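Side-chain contacts in D-isomer specific 2-hydroxyacid dehydrogenase NAD-binding (Xanthobacter autotrophicus, PDB 4XA8), which probably works as an NAD(P)-dependent oxidoreductase of the D-isomer-specific 2-hydroxyacid dehydrogenase family and binds NADPH: residues K178-G182 with V183-H187; E190-P193 with G194-G198; H223-R226 with G227-F230; A242-I245 with A246-S250; F261-E264 with P265-G269. All blocks are in the same frame, centred on the assembly; numbering follows the deposited sequence.

Contact 1: K178-G182 with V183-H187; sequences KALEG and VSCFH
Val183 N gives its hydrogen to Leu180 O at 3.1 Å, and this bond closes the type II beta turn from Leu180 to Val183. The turn delivers the chain into strand 184-187, an outermost strand of the parallel sheet in the Rossmann-type NAD-binding domain. The donor stands above the carbonyl plane of Leu180, not on a lone pair, and the bond is moderately bent (153°). Glu181 and Gly182 occupy the two central positions; the positive phi of Gly182 suits the second of them. The side chains at the two ends of the turn pack against each other, with Leu180 CB 4.0 Å from Val183 CB. Beyond them, Leu180 reaches Leu152 and Ala157, while Val183 lies on Ala160, so the turn leans on helix 154-165.

Farther along, the sulfur of Cys185 packs against Lys178 and Leu180. It stands anti to its own carbonyl carbon (chi1 -66°), which brings SG within 4.0 Å of Leu180 CB and within 4.1 Å of Lys178 CB. Cys185 CB meanwhile rests 3.7 Å from Lys178 O. Lys178 bends away at chi2 and again at chi4, taking NZ to a weak hydrogen bond with Ser174 OG; its side chain also touches Leu152, a residue that binds NADPH. Where the two ends of 178-187 come back together, a water joins them: it accepts a hydrogen from Lys178 N at 3.0 Å and, weakly, one from His187 ND1 at 3.3 Å.

Contact 2: E190-P193 with G194-G198; sequences EALP and GFLAG
Leu192 holds CG anti to its backbone N (chi1 -169°), whereas Leu196, one helical turn later, has CG beside the N (chi1 -68°); the pair of settings swings CD1 of Leu196 back to within 4.0 Å of Leu192 CG. The two leucines cross obliquely. Phe195 takes the same kind of first torsion as Leu192 (chi1 163°), and its ring stands next to the CD1 branch of Leu192, with Phe195 CD2 4.2 Å from Leu192 CD1. The methyl meets this ring at a slant.

Helix 192-197 is a crossover helix of the Rossmann fold, taking the chain from strand 184-187 past two other strands to 201-204. Three backbone bonds carry the turn beneath these side chains. Phe195 N binds Ala191 O at 3.0 Å, Leu196 N binds Leu192 O at 2.9 Å, and Ala197 N binds Pro193 O at 2.9 Å. Earlier still, a water takes over the link: it donates to Glu190 O at 2.7 Å and accepts from Gly194 N at 2.9 Å, so that amide is satisfied. Pro193 sits in the first turn of the helix, where its lack of an N-H costs little.

The buried side of the helix faces the sheet, where Leu192 and Phe195 both touch Leu150 and the Phe195 ring meets that of Trp173. Leu192 and Leu196 also pack on Arg220 of helix 218-223. Near the helix end, Phe195 O accepts two hydrogen bonds, one from Ser199 OG and the other from Arg171 NH1.

Contact 3: H223-R226 with G227-F230; sequences HLPR and GAKF
The methyl of Ala228 is the bump at the centre, and the hollow that takes it is made by Leu224 and Pro225. Ala228 CB lies 4.0 Å from Leu224 CB, 4.1 Å from Pro225 CD, and closer still, 3.3 Å, to Pro225 O. Farther into the core, the Leu224 branch ends at the rim of the next aromatic ring: Leu224 CD1 meets Phe230 CD2 at 4.2 Å, edge-on and near the ring plane. Val202 of strand 201-204 touches both residues.

This shape belongs to the type II beta turn from Pro225 to Ala228, which links helix 218-223 to strand 228-232 of the Rossmann-type sheet. Gly227 takes a positive phi of 94°, where a CB would be jammed against Arg226 O. On the outer side, Arg226 stretches away from the turn with an extended chain, and its NH2 hydrogen-bonds Ser250 O.

The one hydrogen bond across the turn, Ala228 N to Pro225 O at 3.1 Å, is bent (132°) and weak. The rigid proline, the glycine and the apolar packing round the Ala228 methyl are therefore likely to hold the turn's shape as much as that bond does.

Contact 4: A242-I245 with A246-S250; sequences AALI and AALRS
Four successive backbone bonds join the residues of 242-245 to those four places on: Ala246 N to Ala242 O, Ala247 N to Ala243 O, Leu248 N to Leu244 O and Arg249 N to Ile245 O, spanning 2.9 to 3.1 Å. They make regular alpha helix, here helix 241-250, the connecting helix of the beta-alpha-beta crossover between strands 228-232 and 253-258 of the Rossmann fold.

On the side facing the sheet, Leu244 and Leu248 lie alongside each other and point the same way. With CG anti to its backbone N (chi1 177°), Leu244 presents that carbon to Leu248 CD1, 4.1 Å away. Ile253 touches both leucines and also Ala247, filling in beneath the helix. Ala243, on another flank, packs on Ala218 and Leu221 of helix 218-223.

The outer pair is Ile245 and Arg249, again side by side. Arg249 runs extended from CG to NE, which lays its guanidinium obliquely beside the Ile245 branch: NE stands 3.7 Å and NH2 3.9 Å from Ile245 CG2. The contact is one of hydrocarbon beside a charged group, with no bond between them. Pro271 touches both side chains.

At the last turn, Ser250 folds its hydroxyl back over the helix. OG donates to Ala247 O at 3.2 Å from above the carbonyl plane, and Ser250 OG in turn accepts the hydrogen of His252 N.

Contact 5: F261-E264 with P265-G269; sequences FEVE and PLPVG
Leu266, Glu264 and Pro265 carry this turn in the loop between strands 253-258 and 278-280. Leu266 lies across Phe261 at about a right angle. Its CG stands anti to the backbone N (chi1 -176°), directing both methyls at the ring: Leu266 CD1 comes within 3.8 Å of Phe261 CD2, while Leu266 CD2 sits over one face, toward the rim, 4.1 Å from Phe261 CE2. The backbone adds a CA-H...O contact from Leu266 CA to Val263 O at 3.4 Å.

Glu264 reaches back with an extended side chain, and its OE2 accepts the hydrogen of Phe261 N at 2.8 Å through the anti lone pair. The peptide bond between Glu264 and Pro265 is cis, which reverses the chain tightly enough for Pro267 CG to meet Val263 CG1 at 3.9 Å. A glycine in place of Pro265 would probably lose the cis bend, pulling Leu266 off the phenylalanine ring and leaving a gap beside Trp134 of the second subunit.

That tryptophan packs on Phe261, Glu264, Pro265 and Leu266 alike, so the loop is also part of the dimer interface. With no backbone hydrogen bond across the bend, its form probably rests on the cis proline, the carboxylate-amide bond and apolar contact.

Overall arrangement
From the N terminus, the five contacts follow one another in series, none nesting in or crossing another, all in the NAD-binding domain. Contact 1 closes the turn into edge strand 184-187; contact 2 forms the helix that follows, and the two touch through Phe186 and Phe195. Contact 3 turns the chain from helix 218-223 into strand 228-232, with Leu224 and Pro225 lying on the end of contact 2 at Leu196. Contact 4 lies in helix 241-250, the crossover that follows strand 228-232, and packs on contact 3 where Leu244 meets Phe230. Contact 5 shapes the loop after strand 253-258, about 34 Å between centres from contact 1, and carries the series to the second subunit.

Contact 1: K178-G182 with V183-H187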
loop_
_atom_site.group_PDB
_atom_site.type_symbol
_atom_site.label_atom_id
_atom_site.label_comp_id
_atom_site.label_asym_id
_atom_site.label_seq_id
_atom_site.Cartn_x
_atom_site.Cartn_y
_atom_site.Cartn_z
ATOM N N LYS A 178 -8.185 -1.641 26.517
ATOM C CA LYS A 178 -8.596 -2.383 25.317
ATOM C C LYS A 178 -7.930 -3.765 25.344
ATOM O O LYS A 178 -6.854 -3.975 25.944
ATOM C CB LYS A 178 -8.155 -1.653 24.039
ATOM C CG LYS A 178 -8.697 -0.243 23.849
ATOM C CD LYS A 178 -10.157 -0.296 23.416
ATOM C CE LYS A 178 -10.829 1.075 23.287
ATOM N NZ LYS A 178 -11.074 1.711 24.613
ATOM N N ALA A 179 -8.645 -4.723 24.765
ATOM C CA ALA A 179 -8.168 -6.056 24.560
ATOM C C ALA A 179 -8.438 -6.401 23.104
ATOM O O ALA A 179 -9.569 -6.670 22.737
ATOM C CB ALA A 179 -8.885 -7.017 25.483
ATOM N N LEU A 180 -7.419 -6.325 22.280
ATOM C CA LEU A 180 -7.536 -6.625 20.872
ATOM C C LEU A 180 -6.538 -7.729 20.576
ATOM O O LEU A 180 -5.345 -7.602 20.871
ATOM C CB LEU A 180 -7.218 -5.407 20.044
ATOM C CG LEU A 180 -8.180 -4.240 20.160
ATOM C CD1 LEU A 180 -7.563 -3.069 19.382
ATOM C CD2 LEU A 180 -9.574 -4.595 19.641
ATOM N N GLU A 181 -7.047 -8.820 20.015
ATOM C CA GLU A 181 -6.265 -10.020 19.798
ATOM C C GLU A 181 -5.086 -9.731 18.875
ATOM O O GLU A 181 -5.242 -9.136 17.810
ATOM C CB GLU A 181 -7.169 -11.114 19.223
ATOM C CG GLU A 181 -6.463 -12.417 18.911
ATOM C CD GLU A 181 -5.769 -13.018 20.119
ATOM O OE1 GLU A 181 -6.246 -12.820 21.268
ATOM O OE2 GLU A 181 -4.739 -13.697 19.905
ATOM N N GLY A 182 -3.889 -10.114 19.309
ATOM C CA GLY A 182 -2.656 -9.850 18.542
ATOM C C GLY A 182 -2.105 -8.424 18.508
ATOM O O GLY A 182 -1.172 -8.130 17.718
ATOM N N VAL A 183 -2.656 -7.529 19.339
ATOM C CA VAL A 183 -2.228 -6.135 19.402
ATOM C C VAL A 183 -1.753 -5.837 20.812
ATOM O O VAL A 183 -2.438 -6.142 21.777
ATOM C CB VAL A 183 -3.393 -5.167 18.988
ATOM C CG1 VAL A 183 -2.982 -3.700 19.095
ATOM C CG2 VAL A 183 -3.866 -5.457 17.545
ATOM N N SER A 184 -0.583 -5.224 20.936
ATOM C CA SER A 184 -0.071 -4.814 22.250
ATOM C C SER A 184 -0.718 -3.492 22.618
ATOM O O SER A 184 -0.343 -2.431 22.111
ATOM C CB SER A 184 1.456 -4.705 22.252
ATOM O OG SER A 184 2.047 -5.956 21.966
ATOM N N CYS A 185 -1.692 -3.533 23.495
ATOM C CA CYS A 185 -2.474 -2.346 23.824
ATOM C C CYS A 185 -1.948 -1.618 25.073
ATOM O O CYS A 185 -1.735 -2.280 26.124
ATOM C CB CYS A 185 -3.931 -2.758 24.049
ATOM S SG CYS A 185 -4.791 -3.396 22.585
ATOM N N PHE A 186 -1.781 -0.286 24.950
ATOM C CA PHE A 186 -1.368 0.601 26.004
ATOM C C PHE A 186 -2.550 1.511 26.269
ATOM O O PHE A 186 -3.333 1.825 25.366
ATOM C CB PHE A 186 -0.216 1.505 25.595
ATOM C CG PHE A 186 1.112 0.796 25.367
ATOM C CD1 PHE A 186 1.310 -0.028 24.270
ATOM C CD2 PHE A 186 2.157 0.969 26.263
ATOM C CE1 PHE A 186 2.532 -0.642 24.074
ATOM C CE2 PHE A 186 3.386 0.349 26.057
ATOM C CZ PHE A 186 3.554 -0.449 24.967
ATOM N N HIS A 187 -2.685 1.951 27.494
ATOM C CA HIS A 187 -3.725 2.916 27.771
ATOM C C HIS A 187 -3.350 3.954 28.811
ATOM O O HIS A 187 -2.523 3.691 29.695
ATOM C CB HIS A 187 -5.022 2.185 28.131
ATOM C CG HIS A 187 -5.057 1.682 29.535
ATOM N ND1 HIS A 187 -4.466 0.491 29.913
ATOM C CD2 HIS A 187 -5.589 2.216 30.666
ATOM C CE1 HIS A 187 -4.602 0.331 31.218
ATOM N NE2 HIS A 187 -5.305 1.346 31.693
HETATM O O HOH W 1 -5.288 -1.354 27.281
#

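Contact 2: E190-P193 with G194-G198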
loop_
_atom_site.group_PDB
_atom_site.type_symbol
_atom_site.label_atom_id
_atom_site.label_comp_id
_atom_site.label_asym_id
_atom_site.label_seq_id
_atom_site.Cartn_x
_atom_site.Cartn_y
_atom_site.Cartn_z
ATOM N N GLU A 190 -0.441 8.529 30.873
ATOM C CA GLU A 190 0.826 8.164 31.485
ATOM C C GLU A 190 1.608 7.153 30.632
ATOM O O GLU A 190 2.841 7.116 30.698
ATOM C CB GLU A 190 0.527 7.569 32.882
ATOM C CG GLU A 190 1.705 7.435 33.834
ATOM C CD GLU A 190 1.357 7.715 35.318
ATOM O OE1 GLU A 190 0.868 8.821 35.649
ATOM O OE2 GLU A 190 1.614 6.850 36.175
ATOM N N ALA A 191 0.887 6.320 29.870
ATOM C CA ALA A 191 1.481 5.314 28.997
ATOM C C ALA A 191 1.862 5.835 27.616
ATOM O O ALA A 191 2.521 5.140 26.846
ATOM C CB ALA A 191 0.548 4.103 28.857
ATOM N N LEU A 192 1.503 7.075 27.304
ATOM C CA LEU A 192 1.741 7.595 25.983
ATOM C C LEU A 192 3.224 7.754 25.621
ATOM O O LEU A 192 3.630 7.371 24.527
ATOM C CB LEU A 192 0.937 8.898 25.829
ATOM C CG LEU A 192 0.804 9.527 24.484
ATOM C CD1 LEU A 192 0.168 8.544 23.508
ATOM C CD2 LEU A 192 -0.006 10.838 24.670
ATOM N N PRO A 193 4.060 8.240 26.532
ATOM C CA PRO A 193 5.467 8.292 26.163
ATOM C C PRO A 193 6.105 6.949 25.844
ATOM O O PRO A 193 6.772 6.861 24.839
ATOM C CB PRO A 193 6.133 8.934 27.386
ATOM C CG PRO A 193 5.067 9.792 27.953
ATOM C CD PRO A 193 3.826 8.947 27.805
ATOM N N GLY A 194 5.871 5.916 26.656
ATOM C CA GLY A 194 6.453 4.599 26.370
ATOM C C GLY A 194 5.853 3.995 25.088
ATOM O O GLY A 194 6.558 3.346 24.317
ATOM N N PHE A 195 4.562 4.222 24.845
ATOM C CA PHE A 195 3.893 3.753 23.607
ATOM C C PHE A 195 4.577 4.369 22.378
ATOM O O PHE A 195 4.916 3.639 21.425
ATOM C CB PHE A 195 2.391 4.093 23.576
ATOM C CG PHE A 195 1.745 4.003 22.192
ATOM C CD1 PHE A 195 1.360 2.780 21.686
ATOM C CD2 PHE A 195 1.516 5.143 21.417
ATOM C CE1 PHE A 195 0.799 2.678 20.410
ATOM C CE2 PHE A 195 0.923 5.045 20.144
ATOM C CZ PHE A 195 0.577 3.798 19.657
ATOM N N LEU A 196 4.771 5.689 22.408
ATOM C CA LEU A 196 5.424 6.384 21.291
ATOM C C LEU A 196 6.912 5.991 21.141
ATOM O O LEU A 196 7.391 5.828 20.010
ATOM C CB LEU A 196 5.333 7.895 21.482
ATOM C CG LEU A 196 3.903 8.455 21.363
ATOM C CD1 LEU A 196 3.831 9.897 21.871
ATOM C CD2 LEU A 196 3.374 8.335 19.961
ATOM N N ALA A 197 7.644 5.907 22.263
ATOM C CA ALA A 197 9.081 5.610 22.186
ATOM C C ALA A 197 9.376 4.282 21.514
ATOM O O ALA A 197 10.465 4.102 20.944
ATOM C CB ALA A 197 9.703 5.643 23.577
ATOM N N GLY A 198 8.452 3.326 21.577
ATOM C CA GLY A 198 8.696 2.009 20.912
ATOM C C GLY A 198 8.028 1.846 19.550
ATOM O O GLY A 198 8.011 0.752 18.983
HETATM O O HOH W 2 4.960 5.992 29.438
#

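Contact 3: H223-R226 with G227-F230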
loop_
_atom_site.group_PDB
_atom_site.type_symbol
_atom_site.label_atom_id
_atom_site.label_comp_id
_atom_site.label_asym_id
_atom_site.label_seq_id
_atom_site.Cartn_x
_atom_site.Cartn_y
_atom_site.Cartn_z
ATOM N N HIS A 223 8.908 12.169 21.866
ATOM C CA HIS A 223 8.963 10.823 22.462
ATOM C C HIS A 223 9.144 9.714 21.447
ATOM O O HIS A 223 9.588 8.627 21.792
ATOM C CB HIS A 223 7.672 10.518 23.202
ATOM C CG HIS A 223 7.468 11.333 24.429
ATOM N ND1 HIS A 223 8.470 11.546 25.348
ATOM C CD2 HIS A 223 6.366 11.932 24.925
ATOM C CE1 HIS A 223 7.999 12.273 26.345
ATOM N NE2 HIS A 223 6.720 12.515 26.109
ATOM N N LEU A 224 8.737 9.968 20.214
ATOM C CA LEU A 224 9.017 9.049 19.127
ATOM C C LEU A 224 10.509 8.858 18.976
ATOM O O LEU A 224 11.258 9.780 19.213
ATOM C CB LEU A 224 8.439 9.606 17.829
ATOM C CG LEU A 224 6.916 9.652 17.721
ATOM C CD1 LEU A 224 6.533 10.518 16.525
ATOM C CD2 LEU A 224 6.383 8.216 17.598
ATOM N N PRO A 225 10.945 7.670 18.536
ATOM C CA PRO A 225 12.363 7.468 18.225
ATOM C C PRO A 225 12.814 8.301 17.038
ATOM O O PRO A 225 12.061 8.481 16.097
ATOM C CB PRO A 225 12.441 5.983 17.835
ATOM C CG PRO A 225 11.073 5.634 17.374
ATOM C CD PRO A 225 10.109 6.528 18.117
ATOM N N ARG A 226 14.063 8.746 17.045
ATOM C CA ARG A 226 14.605 9.460 15.911
ATOM C C ARG A 226 14.567 8.558 14.678
ATOM O O ARG A 226 14.892 7.359 14.715
ATOM C CB ARG A 226 16.029 9.966 16.208
ATOM C CG ARG A 226 16.667 10.599 14.988
ATOM C CD ARG A 226 17.882 11.451 15.286
ATOM N NE ARG A 226 18.302 12.111 14.050
ATOM C CZ ARG A 226 17.985 13.352 13.664
ATOM N NH1 ARG A 226 17.223 14.169 14.391
ATOM N NH2 ARG A 226 18.431 13.778 12.496
ATOM N N GLY A 227 14.057 9.105 13.591
ATOM C CA GLY A 227 13.863 8.318 12.386
ATOM C C GLY A 227 12.489 7.696 12.224
ATOM O O GLY A 227 12.268 6.947 11.288
ATOM N N ALA A 228 11.552 8.035 13.101
ATOM C CA ALA A 228 10.238 7.493 13.058
ATOM C C ALA A 228 9.528 7.909 11.779
ATOM O O ALA A 228 9.854 8.919 11.160
ATOM C CB ALA A 228 9.410 7.925 14.280
ATOM N N LYS A 229 8.558 7.088 11.396
ATOM C CA LYS A 229 7.690 7.344 10.242
ATOM C C LYS A 229 6.248 7.626 10.726
ATOM O O LYS A 229 5.711 6.892 11.533
ATOM C CB LYS A 229 7.768 6.162 9.297
ATOM C CG LYS A 229 9.245 5.945 8.892
ATOM C CD LYS A 229 9.595 4.560 8.473
ATOM C CE LYS A 229 10.977 4.485 7.805
ATOM N NZ LYS A 229 10.819 3.836 6.444
ATOM N N PHE A 230 5.665 8.723 10.236
ATOM C CA PHE A 230 4.442 9.310 10.810
ATOM C C PHE A 230 3.313 9.346 9.760
ATOM O O PHE A 230 3.496 9.867 8.660
ATOM C CB PHE A 230 4.805 10.712 11.266
ATOM C CG PHE A 230 3.753 11.406 12.066
ATOM C CD1 PHE A 230 2.790 12.178 11.428
ATOM C CD2 PHE A 230 3.734 11.334 13.451
ATOM C CE1 PHE A 230 1.822 12.848 12.140
ATOM C CE2 PHE A 230 2.767 12.030 14.179
ATOM C CZ PHE A 230 1.818 12.777 13.520
#

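Contact 4: A242-I245 with A246-S250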
loop_
_atom_site.group_PDB
_atom_site.type_symbol
_atom_site.label_atom_id
_atom_site.label_comp_id
_atom_site.label_asym_id
_atom_site.label_seq_id
_atom_site.Cartn_x
_atom_site.Cartn_y
_atom_site.Cartn_z
ATOM N N ALA A 242 2.667 22.830 13.130
ATOM C CA ALA A 242 3.916 23.555 13.234
ATOM C C ALA A 242 4.985 22.631 13.801
ATOM O O ALA A 242 6.086 22.524 13.253
ATOM C CB ALA A 242 3.751 24.797 14.092
ATOM N N ALA A 243 4.650 21.924 14.864
ATOM C CA ALA A 243 5.611 21.025 15.514
ATOM C C ALA A 243 5.999 19.844 14.615
ATOM O O ALA A 243 7.139 19.400 14.621
ATOM C CB ALA A 243 5.054 20.510 16.843
ATOM N N LEU A 244 5.030 19.327 13.875
ATOM C CA LEU A 244 5.283 18.270 12.886
ATOM C C LEU A 244 6.290 18.722 11.812
ATOM O O LEU A 244 7.251 18.029 11.492
ATOM C CB LEU A 244 3.955 17.802 12.244
ATOM C CG LEU A 244 4.119 16.739 11.136
ATOM C CD1 LEU A 244 4.699 15.444 11.657
ATOM C CD2 LEU A 244 2.788 16.441 10.436
ATOM N N ILE A 245 6.087 19.895 11.264
ATOM C CA ILE A 245 7.008 20.403 10.264
ATOM C C ILE A 245 8.389 20.552 10.835
ATOM O O ILE A 245 9.361 20.206 10.171
ATOM C CB ILE A 245 6.500 21.729 9.669
ATOM C CG1 ILE A 245 5.314 21.422 8.737
ATOM C CG2 ILE A 245 7.590 22.451 8.888
ATOM C CD1 ILE A 245 4.398 22.605 8.539
ATOM N N ALA A 246 8.472 21.012 12.084
ATOM C CA ALA A 246 9.755 21.175 12.749
ATOM C C ALA A 246 10.476 19.837 12.926
ATOM O O ALA A 246 11.663 19.713 12.608
ATOM C CB ALA A 246 9.592 21.895 14.091
ATOM N N ALA A 247 9.748 18.821 13.347
ATOM C CA ALA A 247 10.333 17.470 13.493
ATOM C C ALA A 247 10.796 16.854 12.162
ATOM O O ALA A 247 11.795 16.141 12.108
ATOM C CB ALA A 247 9.349 16.557 14.204
ATOM N N LEU A 248 10.071 17.148 11.094
ATOM C CA LEU A 248 10.448 16.713 9.775
ATOM C C LEU A 248 11.715 17.431 9.317
ATOM O O LEU A 248 12.595 16.814 8.722
ATOM C CB LEU A 248 9.300 16.970 8.787
ATOM C CG LEU A 248 8.156 15.948 8.843
ATOM C CD1 LEU A 248 6.903 16.395 8.101
ATOM C CD2 LEU A 248 8.636 14.630 8.273
ATOM N N ARG A 249 11.795 18.721 9.585
ATOM C CA ARG A 249 12.994 19.489 9.209
ATOM C C ARG A 249 14.260 19.056 9.980
ATOM O O ARG A 249 15.350 19.079 9.440
ATOM C CB ARG A 249 12.762 20.990 9.423
ATOM C CG ARG A 249 11.767 21.642 8.490
ATOM C CD ARG A 249 12.017 23.141 8.468
ATOM N NE ARG A 249 10.880 23.942 8.003
ATOM C CZ ARG A 249 10.521 24.136 6.727
ATOM N NH1 ARG A 249 11.168 23.554 5.710
ATOM N NH2 ARG A 249 9.472 24.908 6.458
ATOM N N SER A 250 14.130 18.650 11.228
ATOM C CA SER A 250 15.301 18.264 12.005
ATOM C C SER A 250 15.727 16.808 11.744
ATOM O O SER A 250 16.776 16.345 12.248
ATOM C CB SER A 250 15.004 18.448 13.488
ATOM O OG SER A 250 14.002 17.506 13.896
#

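Contact 5: F261-E264 with P265-G269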
loop_
_atom_site.group_PDB
_atom_site.type_symbol
_atom_site.label_atom_id
_atom_site.label_comp_id
_atom_site.label_asym_id
_atom_site.label_seq_id
_atom_site.Cartn_x
_atom_site.Cartn_y
_atom_site.Cartn_z
ATOM N N PHE A 261 -5.188 17.974 7.354
ATOM C CA PHE A 261 -4.326 19.127 7.612
ATOM C C PHE A 261 -5.084 20.130 8.429
ATOM O O PHE A 261 -6.296 20.083 8.472
ATOM C CB PHE A 261 -3.839 19.750 6.301
ATOM C CG PHE A 261 -3.159 18.746 5.412
ATOM C CD1 PHE A 261 -3.895 17.964 4.566
ATOM C CD2 PHE A 261 -1.820 18.499 5.540
ATOM C CE1 PHE A 261 -3.284 16.995 3.784
ATOM C CE2 PHE A 261 -1.198 17.546 4.775
ATOM C CZ PHE A 261 -1.950 16.790 3.892
ATOM N N GLU A 262 -4.372 21.062 9.033
ATOM C CA GLU A 262 -5.048 22.105 9.774
ATOM C C GLU A 262 -5.984 22.927 8.902
ATOM O O GLU A 262 -7.117 23.148 9.328
ATOM C CB GLU A 262 -4.080 23.000 10.534
ATOM C CG GLU A 262 -3.862 22.447 11.925
ATOM C CD GLU A 262 -2.738 23.135 12.652
ATOM O OE1 GLU A 262 -2.451 24.327 12.276
ATOM O OE2 GLU A 262 -2.179 22.476 13.591
ATOM N N VAL A 263 -5.546 23.333 7.702
ATOM C CA VAL A 263 -6.410 24.046 6.748
ATOM C C VAL A 263 -6.477 23.231 5.450
ATOM O O VAL A 263 -5.435 22.785 4.973
ATOM C CB VAL A 263 -5.868 25.456 6.451
ATOM C CG1 VAL A 263 -6.749 26.186 5.415
ATOM C CG2 VAL A 263 -5.801 26.271 7.749
ATOM N N GLU A 264 -7.686 23.004 4.938
ATOM C CA GLU A 264 -7.929 22.166 3.744
ATOM C C GLU A 264 -8.888 22.820 2.753
ATOM O O GLU A 264 -9.934 23.364 3.158
ATOM C CB GLU A 264 -8.543 20.838 4.181
ATOM C CG GLU A 264 -7.654 19.996 5.088
ATOM C CD GLU A 264 -8.350 18.734 5.573
ATOM O OE1 GLU A 264 -9.547 18.582 5.259
ATOM O OE2 GLU A 264 -7.735 17.903 6.294
ATOM N N PRO A 265 -8.608 22.783 1.456
ATOM C CA PRO A 265 -7.398 22.233 0.865
ATOM C C PRO A 265 -6.125 22.880 1.443
ATOM O O PRO A 265 -6.120 24.070 1.795
ATOM C CB PRO A 265 -7.545 22.561 -0.596
ATOM C CG PRO A 265 -8.983 22.914 -0.826
ATOM C CD PRO A 265 -9.569 23.299 0.471
ATOM N N LEU A 266 -5.072 22.111 1.542
ATOM C CA LEU A 266 -3.781 22.592 2.066
ATOM C C LEU A 266 -3.258 23.797 1.313
ATOM O O LEU A 266 -3.079 23.733 0.105
ATOM C CB LEU A 266 -2.749 21.481 1.988
ATOM C CG LEU A 266 -1.368 21.760 2.582
ATOM C CD1 LEU A 266 -1.422 21.977 4.062
ATOM C CD2 LEU A 266 -0.374 20.662 2.203
ATOM N N PRO A 267 -3.021 24.925 2.006
ATOM C CA PRO A 267 -2.682 26.102 1.228
ATOM C C PRO A 267 -1.412 25.940 0.384
ATOM O O PRO A 267 -0.496 25.188 0.751
ATOM C CB PRO A 267 -2.528 27.186 2.300
ATOM C CG PRO A 267 -3.514 26.772 3.347
ATOM C CD PRO A 267 -3.322 25.266 3.405
ATOM N N VAL A 268 -1.358 26.660 -0.719
ATOM C CA VAL A 268 -0.236 26.551 -1.668
ATOM C C VAL A 268 1.145 26.748 -1.024
ATOM O O VAL A 268 2.111 26.080 -1.391
ATOM C CB VAL A 268 -0.378 27.547 -2.854
ATOM C CG1 VAL A 268 -1.819 27.574 -3.372
ATOM C CG2 VAL A 268 0.119 28.939 -2.503
ATOM N N GLY A 269 1.243 27.654 -0.054
ATOM C CA GLY A 269 2.521 27.931 0.580
ATOM C C GLY A 269 2.985 26.979 1.673
ATOM O O GLY A 269 4.052 27.176 2.238
#